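Local coordinates for ABC transporter, substrate-binding protein (PDB 4EDP) that probably captures a solute outside the cell membrane and delivers it to the membrane components of an ABC transporter, at residues Asp158-Glu163 with Leu205-Pro210; Ile168-Ile173 with Pro179-Ile184. All coordinates share one frame; numbering follows the deposited sequence. Where two conformers were deposited one is given.

How the contacts relate
Following the chain from its N terminus, the loop after strand 135-145 first supplies 158-163, half of contact 1. The chain then runs into strand 168-171 and, after a short turn, helix 178-189; their packing forms contact 2, whose segments have their nearest ends just 6 positions apart. Helix 199-208 then brings 205-210 back to 158-163, closing contact 1, whose nearest ends are 42 positions apart, so contact 2 falls wholly within that larger loop. The centres of the two contacts are about 12 Å apart and the contacts touch: Leu208 CD1 packs on Ile168 CD1 at 3.9 Å. Together they tie a connecting loop, a sheet strand and two helices together within one lobe.

Contact 1 (Asp158-Glu163 with Leu205-Pro210); sequences DLWKPE and LEALKP
One face of the Trp160 indole is covered by Leu208, whose CD1 stands 3.8 Å from the centroid of the five-membered ring and only 10° off its normal, a CH-pi contact. Leu208 CB sits over the same ring system, 3.6 Å from Trp160 NE1, while Ala207 approaches obliquely, with CB 4.1 Å from NE1. The indole N-H is used by Glu204 O, just before the segment, which helps to fix the rotation of the ring against helix 199-208. With CG anti to the backbone N (chi1 -175°) and chi2 at 62°, Leu208 CD1 lies over the indole and comes within 3.3 Å of Leu159 O. No direct hydrogen bond crosses between 158-163 and 205-210; instead one water donates to both Trp160 O, at 3.0 Å, and Ala207 O, at 2.9 Å. The polar link is therefore solvent-mediated, beside an apolar interface. Asn211 ND2 adds a clamp from just past the helix, bonding Leu159 O and Lys161 O, and Lys188 makes a cation-pi contact with Trp160. The contact thus secures the loop preceding strand 168-171 to the C-terminal end of helix 199-208, with helix 178-189 touching Leu208 through Met181 and helix 332-350 packing on Leu205.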
ATOM      1  N   ASP A 158      -9.664 -16.810 -12.026  1.00 12.31           N
ATOM      2  CA  ASP A 158     -10.904 -17.473 -11.595  1.00 13.74           C
ATOM      3  C   ASP A 158     -12.015 -16.464 -11.269  1.00 13.34           C
ATOM      4  O   ASP A 158     -13.192 -16.827 -11.255  1.00 14.09           O
ATOM      5  CB  ASP A 158     -10.684 -18.416 -10.393  1.00 11.05           C
ATOM      6  CG  ASP A 158      -9.944 -19.694 -10.747  1.00 16.26           C
ATOM      7  OD1 ASP A 158      -9.948 -20.131 -11.924  1.00 16.42           O
ATOM      8  OD2 ASP A 158      -9.383 -20.292  -9.807  1.00 16.58           O
ATOM      9  N   LEU A 159     -11.662 -15.204 -11.015  1.00 12.36           N
ATOM     10  CA  LEU A 159     -12.680 -14.176 -10.729  1.00 12.02           C
ATOM     11  C   LEU A 159     -13.605 -13.944 -11.934  1.00 11.94           C
ATOM     12  O   LEU A 159     -14.710 -13.437 -11.776  1.00 12.46           O
ATOM     13  CB  LEU A 159     -12.014 -12.853 -10.315  1.00 12.33           C
ATOM     14  CG  LEU A 159     -11.266 -12.885  -8.968  1.00 12.47           C
ATOM     15  CD1 LEU A 159     -10.473 -11.578  -8.777  1.00 13.33           C
ATOM     16  CD2 LEU A 159     -12.219 -13.129  -7.793  1.00 17.36           C
ATOM     17  N   TRP A 160     -13.146 -14.328 -13.123  1.00 11.32           N
ATOM     18  CA  TRP A 160     -13.923 -14.216 -14.363  1.00 12.06           C
ATOM     19  C   TRP A 160     -14.888 -15.369 -14.628  1.00 12.96           C
ATOM     20  O   TRP A 160     -15.650 -15.316 -15.592  1.00 14.08           O
ATOM     21  CB  TRP A 160     -12.989 -14.073 -15.571  1.00 11.16           C
ATOM     22  CG  TRP A 160     -12.457 -12.684 -15.827  1.00 11.35           C
ATOM     23  CD1 TRP A 160     -12.883 -11.834 -16.799  1.00 13.77           C
ATOM     24  CD2 TRP A 160     -11.418 -11.980 -15.112  1.00  9.80           C
ATOM     25  NE1 TRP A 160     -12.200 -10.649 -16.734  1.00 13.27           N
ATOM     26  CE2 TRP A 160     -11.294 -10.708 -15.711  1.00 13.94           C
ATOM     27  CE3 TRP A 160     -10.595 -12.292 -14.032  1.00 12.97           C
ATOM     28  CZ2 TRP A 160     -10.386  -9.759 -15.268  1.00 13.26           C
ATOM     29  CZ3 TRP A 160      -9.687 -11.351 -13.597  1.00 14.18           C
ATOM     30  CH2 TRP A 160      -9.588 -10.098 -14.211  1.00 13.52           C
ATOM     31  N   LYS A 161     -14.881 -16.397 -13.792  1.00 12.52           N
ATOM     32  CA  LYS A 161     -15.767 -17.556 -13.981  1.00 14.40           C
ATOM     33  C   LYS A 161     -17.234 -17.167 -14.035  1.00 13.33           C
ATOM     34  O   LYS A 161     -17.699 -16.358 -13.235  1.00 14.05           O
ATOM     35  CB  LYS A 161     -15.570 -18.584 -12.869  1.00 14.49           C
ATOM     36  CG  LYS A 161     -14.278 -19.372 -13.028  1.00 20.53           C
ATOM     37  CD  LYS A 161     -13.885 -20.160 -11.799  1.00 24.89           C
ATOM     38  CE  LYS A 161     -14.908 -21.149 -11.355  1.00 27.08           C
ATOM     39  NZ  LYS A 161     -14.242 -22.093 -10.385  1.00 27.49           N
ATOM     40  N   PRO A 162     -17.965 -17.760 -14.971  1.00 14.35           N
ATOM     41  CA  PRO A 162     -19.390 -17.463 -15.148  1.00 15.78           C
ATOM     42  C   PRO A 162     -20.213 -17.810 -13.917  1.00 16.46           C
ATOM     43  O   PRO A 162     -21.285 -17.241 -13.716  1.00 17.42           O
ATOM     44  CB  PRO A 162     -19.781 -18.309 -16.348  1.00 17.13           C
ATOM     45  CG  PRO A 162     -18.738 -19.357 -16.452  1.00 20.07           C
ATOM     46  CD  PRO A 162     -17.483 -18.750 -15.947  1.00 15.41           C
ATOM     47  N   GLU A 163     -19.726 -18.730 -13.083  1.00 15.84           N
ATOM     48  CA  GLU A 163     -20.470 -19.047 -11.868  1.00 16.89           C
ATOM     49  C   GLU A 163     -20.501 -17.882 -10.875  1.00 16.18           C
ATOM     50  O   GLU A 163     -21.323 -17.883  -9.927  1.00 17.84           O
ATOM     51  CB  GLU A 163     -19.891 -20.270 -11.151  1.00 18.17           C
ATOM     52  CG  GLU A 163     -20.032 -21.580 -11.863  1.00 21.60           C
ATOM     53  CD  GLU A 163     -19.029 -21.838 -12.990  1.00 26.87           C
ATOM     54  OE1 GLU A 163     -18.102 -21.025 -13.261  1.00 21.21           O
ATOM     55  OE2 GLU A 163     -19.187 -22.920 -13.607  1.00 31.49           O
ATOM     56  N   LEU A 205     -11.442  -6.118 -18.069  1.00 13.05           N
ATOM     57  CA  LEU A 205     -12.325  -5.554 -17.034  1.00 13.50           C
ATOM     58  C   LEU A 205     -13.770  -5.483 -17.553  1.00 15.02           C
ATOM     59  O   LEU A 205     -14.710  -5.726 -16.785  1.00 14.02           O
ATOM     60  CB  LEU A 205     -11.814  -4.210 -16.529  1.00 13.04           C
ATOM     61  CG  LEU A 205     -10.531  -4.289 -15.681  1.00 13.25           C
ATOM     62  CD1 LEU A 205      -9.962  -2.918 -15.439  1.00 14.39           C
ATOM     63  CD2 LEU A 205     -10.812  -4.994 -14.331  1.00 15.37           C
ATOM     64  N   GLU A 206     -13.963  -5.139 -18.830  1.00 14.77           N
ATOM     65  CA  GLU A 206     -15.318  -5.151 -19.401  1.00 16.48           C
ATOM     66  C   GLU A 206     -15.898  -6.552 -19.271  1.00 16.00           C
ATOM     67  O   GLU A 206     -17.086  -6.729 -18.927  1.00 15.87           O
ATOM     68  CB  GLU A 206     -15.342  -4.787 -20.906  1.00 18.60           C
ATOM     69  CG  GLU A 206     -14.958  -3.411 -21.238  1.00 21.72           C
ATOM     70  CD  GLU A 206     -15.097  -3.108 -22.735  1.00 28.42           C
ATOM     71  OE1 GLU A 206     -15.238  -4.048 -23.555  1.00 27.08           O
ATOM     72  OE2 GLU A 206     -15.068  -1.915 -23.083  1.00 35.51           O
ATOM     73  N   ALA A 207     -15.067  -7.553 -19.569  1.00 14.86           N
ATOM     74  CA  ALA A 207     -15.497  -8.940 -19.509  1.00 14.82           C
ATOM     75  C   ALA A 207     -15.841  -9.385 -18.089  1.00 14.05           C
ATOM     76  O   ALA A 207     -16.620 -10.319 -17.902  1.00 13.98           O
ATOM     77  CB  ALA A 207     -14.445  -9.868 -20.119  1.00 13.75           C
ATOM     78  N   LEU A 208     -15.269  -8.729 -17.086  1.00 11.28           N
ATOM     79  CA  LEU A 208     -15.538  -9.103 -15.691  1.00 12.27           C
ATOM     80  C   LEU A 208     -16.856  -8.515 -15.157  1.00 12.59           C
ATOM     81  O   LEU A 208     -17.374  -8.973 -14.131  1.00 12.94           O
ATOM     82  CB  LEU A 208     -14.395  -8.587 -14.819  1.00 11.74           C
ATOM     83  CG  LEU A 208     -14.368  -8.948 -13.346  1.00 11.35           C
ATOM     84  CD1 LEU A 208     -14.245 -10.485 -13.183  1.00 12.01           C
ATOM     85  CD2 LEU A 208     -13.193  -8.233 -12.673  1.00 10.70           C
ATOM     86  N   LYS A 209     -17.391  -7.522 -15.860  1.00 12.92           N
ATOM     87  CA  LYS A 209     -18.604  -6.804 -15.427  1.00 14.44           C
ATOM     88  C   LYS A 209     -19.765  -7.634 -14.900  1.00 13.77           C
ATOM     89  O   LYS A 209     -20.350  -7.257 -13.899  1.00 15.09           O
ATOM     90  CB  LYS A 209     -19.130  -5.856 -16.497  1.00 16.06           C
ATOM     91  CG  LYS A 209     -18.234  -4.660 -16.836  1.00 21.18           C
ATOM     92  CD  LYS A 209     -18.779  -3.870 -18.045  1.00 25.69           C
ATOM     93  CE  LYS A 209     -20.174  -3.289 -17.812  1.00 29.47           C
ATOM     94  NZ  LYS A 209     -20.235  -2.333 -16.653  1.00 34.17           N
ATOM     95  N   PRO A 210     -20.141  -8.730 -15.579  1.00 12.90           N
ATOM     96  CA  PRO A 210     -21.272  -9.503 -15.047  1.00 12.24           C
ATOM     97  C   PRO A 210     -21.104 -10.048 -13.643  1.00 11.80           C
ATOM     98  O   PRO A 210     -22.110 -10.314 -12.964  1.00 13.35           O
ATOM     99  CB  PRO A 210     -21.416 -10.661 -16.038  1.00 12.95           C
ATOM    100  CG  PRO A 210     -20.845 -10.144 -17.299  1.00 13.26           C
ATOM    101  CD  PRO A 210     -19.700  -9.233 -16.886  1.00 13.47           C
TER
HETATM  102  O   HOH W   1     -16.980 -12.841 -16.498  1.00 32.29           O

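Contact 2 (Ile168-Ile173 with Pro179-Ile184); sequences IAIPDI and PAMVEI
Met181 reaches strand 168-171 because its CG lies anti to the backbone N (chi1 -165°) and the chain then bends at chi2 (66°) and again at chi3, turning SD and CE against Ile170. On the strand side, Ile170 places CG1 between its backbone N and carbonyl carbon (chi1 66°), which leaves CG2 beside the N to meet the methionine tip. The CG2 methyl lies 3.8 Å from Met181 CE, and Ile170 CB is 4.0 Å from Met181 SD. The two side chains cross at about a right angle, so the thioether lies across the branch point of the isoleucine. Pro171 extends this surface with its ring, CD standing 4.2 Å from Met181 SD. Met181 was modelled in two conformers, so the SD and CE contacts, which belong to one of them, are less certain than the rest.

A second point of contact involves Ile173, beyond the end of the strand: its CD1 meets Val182 CG2 at 3.7 Å, methyl to methyl, and nearer the start of the helix Pro179 CD approaches the carbonyl oxygen Ile173 O at 4.1 Å. The Asp172 side chain, whose CB points away from the helix, bonds Thr174 OG1 through OD2, and Asp172 O accepts a bond from Thr175 OG1, so the turn between strand and helix carries its own polar bracing.

This is the packing of a helix on the strand that precedes it in an alpha/beta lobe, as in periplasmic-binding-protein folds. Strand 168-171 runs parallel to both 212-216 and 233-237, while Trp346 of helix 332-350 touches Ile170 and Ile173. All six touching residues are buried, and no hydrogen bond or charge pair joins the two segments: they are held by van der Waals contact and exclusion of water, with the Met181 thioether, in the conformer described, lying between helix and strand.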
ATOM      1  N   ILE A 168     -19.020 -10.811  -6.860  1.00 11.88           N
ATOM      2  CA  ILE A 168     -17.735 -10.279  -6.386  1.00 11.93           C
ATOM      3  C   ILE A 168     -17.700  -8.767  -6.208  1.00 12.81           C
ATOM      4  O   ILE A 168     -18.500  -8.035  -6.786  1.00 13.31           O
ATOM      5  CB  ILE A 168     -16.517 -10.687  -7.316  1.00 11.06           C
ATOM      6  CG1 ILE A 168     -16.395  -9.822  -8.563  1.00 12.29           C
ATOM      7  CG2 ILE A 168     -16.562 -12.194  -7.685  1.00 13.15           C
ATOM      8  CD1 ILE A 168     -15.143 -10.165  -9.409  1.00 12.95           C
ATOM      9  N   ALA A 169     -16.771  -8.320  -5.366  1.00 12.50           N
ATOM     10  CA  ALA A 169     -16.506  -6.897  -5.168  1.00 13.37           C
ATOM     11  C   ALA A 169     -15.019  -6.667  -5.456  1.00 12.36           C
ATOM     12  O   ALA A 169     -14.174  -7.502  -5.091  1.00 12.71           O
ATOM     13  CB  ALA A 169     -16.859  -6.435  -3.743  1.00 13.08           C
ATOM     14  N   ILE A 170     -14.714  -5.548  -6.101  1.00 12.00           N
ATOM     15  CA  ILE A 170     -13.345  -5.180  -6.439  1.00 12.76           C
ATOM     16  C   ILE A 170     -13.113  -3.723  -5.999  1.00 12.89           C
ATOM     17  O   ILE A 170     -14.050  -2.922  -5.907  1.00 14.82           O
ATOM     18  CB  ILE A 170     -13.035  -5.374  -7.947  1.00 12.24           C
ATOM     19  CG1 ILE A 170     -13.853  -4.413  -8.812  1.00 14.99           C
ATOM     20  CG2 ILE A 170     -13.298  -6.856  -8.366  1.00 11.66           C
ATOM     21  CD1 ILE A 170     -13.659  -4.574 -10.349  1.00 14.51           C
ATOM     22  N   PRO A 171     -11.861  -3.382  -5.689  1.00 12.93           N
ATOM     23  CA  PRO A 171     -11.552  -2.031  -5.276  1.00 13.54           C
ATOM     24  C   PRO A 171     -11.687  -1.046  -6.419  1.00 13.33           C
ATOM     25  O   PRO A 171     -11.349  -1.368  -7.574  1.00 14.29           O
ATOM     26  CB  PRO A 171     -10.083  -2.130  -4.833  1.00 13.49           C
ATOM     27  CG  PRO A 171      -9.537  -3.224  -5.635  1.00 14.90           C
ATOM     28  CD  PRO A 171     -10.659  -4.235  -5.696  1.00 13.52           C
ATOM     29  N   ASP A 172     -12.176   0.151  -6.113  1.00 12.86           N
ATOM     30  CA  ASP A 172     -12.342   1.160  -7.140  1.00 13.83           C
ATOM     31  C   ASP A 172     -10.979   1.681  -7.582  1.00 13.99           C
ATOM     32  O   ASP A 172      -9.986   1.599  -6.836  1.00 13.30           O
ATOM     33  CB  ASP A 172     -13.184   2.327  -6.633  1.00 15.53           C
ATOM     34  CG  ASP A 172     -13.579   3.266  -7.747  1.00 21.16           C
ATOM     35  OD1 ASP A 172     -14.171   2.792  -8.741  1.00 23.13           O
ATOM     36  OD2 ASP A 172     -13.283   4.468  -7.627  1.00 29.98           O
ATOM     37  N   ILE A 173     -10.936   2.212  -8.794  1.00 15.33           N
ATOM     38  CA  ILE A 173      -9.695   2.745  -9.366  1.00 16.11           C
ATOM     39  C   ILE A 173      -9.043   3.821  -8.505  1.00 17.30           C
ATOM     40  O   ILE A 173      -7.810   3.951  -8.512  1.00 17.48           O
ATOM     41  CB  ILE A 173      -9.940   3.288 -10.793  1.00 16.59           C
ATOM     42  CG1 ILE A 173      -8.614   3.585 -11.502  1.00 16.38           C
ATOM     43  CG2 ILE A 173     -10.870   4.512 -10.758  1.00 16.38           C
ATOM     44  CD1 ILE A 173      -7.685   2.320 -11.670  1.00 16.45           C
ATOM     45  N   PRO A 179      -4.900   0.399  -9.044  1.00 13.78           N
ATOM     46  CA  PRO A 179      -3.896   0.045 -10.052  1.00 13.60           C
ATOM     47  C   PRO A 179      -3.628  -1.451 -10.104  1.00 13.30           C
ATOM     48  O   PRO A 179      -3.501  -2.019 -11.185  1.00 12.63           O
ATOM     49  CB  PRO A 179      -2.665   0.831  -9.600  1.00 14.46           C
ATOM     50  CG  PRO A 179      -3.259   2.071  -8.996  1.00 16.38           C
ATOM     51  CD  PRO A 179      -4.502   1.601  -8.282  1.00 14.66           C
ATOM     52  N   ALA A 180      -3.550  -2.095  -8.942  1.00 12.93           N
ATOM     53  CA  ALA A 180      -3.349  -3.532  -8.893  1.00 12.67           C
ATOM     54  C   ALA A 180      -4.465  -4.265  -9.638  1.00 11.39           C
ATOM     55  O   ALA A 180      -4.199  -5.228 -10.352  1.00 12.43           O
ATOM     56  CB  ALA A 180      -3.265  -4.030  -7.421  1.00 11.95           C
ATOM     57  N   MET A 181      -5.699  -3.809  -9.470  0.60 12.12           N
ATOM     58  CA  MET A 181      -6.831  -4.448 -10.116  0.60 12.76           C
ATOM     59  C   MET A 181      -6.672  -4.368 -11.661  0.60 12.20           C
ATOM     60  O   MET A 181      -6.971  -5.329 -12.378  0.60 11.42           O
ATOM     61  CB  MET A 181      -8.147  -3.838  -9.591  0.60 13.88           C
ATOM     62  CG  MET A 181      -9.324  -4.667  -9.927  0.60 17.92           C
ATOM     63  SD  MET A 181      -9.286  -6.257  -9.066  0.60 15.94           S
ATOM     64  CE  MET A 181     -10.080  -7.226 -10.353  0.60 21.07           C
ATOM     65  N   VAL A 182      -6.173  -3.241 -12.168  1.00 12.08           N
ATOM     66  CA  VAL A 182      -5.930  -3.083 -13.605  1.00 11.72           C
ATOM     67  C   VAL A 182      -4.794  -4.044 -14.023  1.00 11.96           C
ATOM     68  O   VAL A 182      -4.860  -4.670 -15.096  1.00 11.73           O
ATOM     69  CB  VAL A 182      -5.585  -1.619 -13.991  1.00 13.48           C
ATOM     70  CG1 VAL A 182      -5.198  -1.510 -15.459  1.00 12.77           C
ATOM     71  CG2 VAL A 182      -6.744  -0.671 -13.655  1.00 12.56           C
ATOM     72  N   GLU A 183      -3.752  -4.158 -13.198  1.00 11.14           N
ATOM     73  CA  GLU A 183      -2.628  -5.051 -13.530  1.00 10.80           C
ATOM     74  C   GLU A 183      -3.031  -6.523 -13.491  1.00 10.27           C
ATOM     75  O   GLU A 183      -2.528  -7.342 -14.286  1.00 12.28           O
ATOM     76  CB  GLU A 183      -1.363  -4.727 -12.719  1.00 11.18           C
ATOM     77  CG  GLU A 183      -0.841  -3.320 -13.049  1.00 14.31           C
ATOM     78  CD  GLU A 183       0.636  -3.088 -12.800  1.00 16.81           C
ATOM     79  OE1 GLU A 183       1.358  -4.040 -12.443  1.00 16.79           O
ATOM     80  OE2 GLU A 183       1.099  -1.935 -13.050  1.00 17.14           O
ATOM     81  N   ILE A 184      -3.947  -6.867 -12.591  1.00 10.02           N
ATOM     82  CA  ILE A 184      -4.493  -8.212 -12.526  1.00 10.18           C
ATOM     83  C   ILE A 184      -5.206  -8.532 -13.854  1.00 10.99           C
ATOM     84  O   ILE A 184      -5.011  -9.608 -14.430  1.00 12.23           O
ATOM     85  CB  ILE A 184      -5.466  -8.342 -11.323  1.00 10.05           C
ATOM     86  CG1 ILE A 184      -4.670  -8.438 -10.011  1.00 11.52           C
ATOM     87  CG2 ILE A 184      -6.364  -9.573 -11.523  1.00 13.31           C
ATOM     88  CD1 ILE A 184      -5.510  -8.204  -8.757  1.00 13.38           C
TER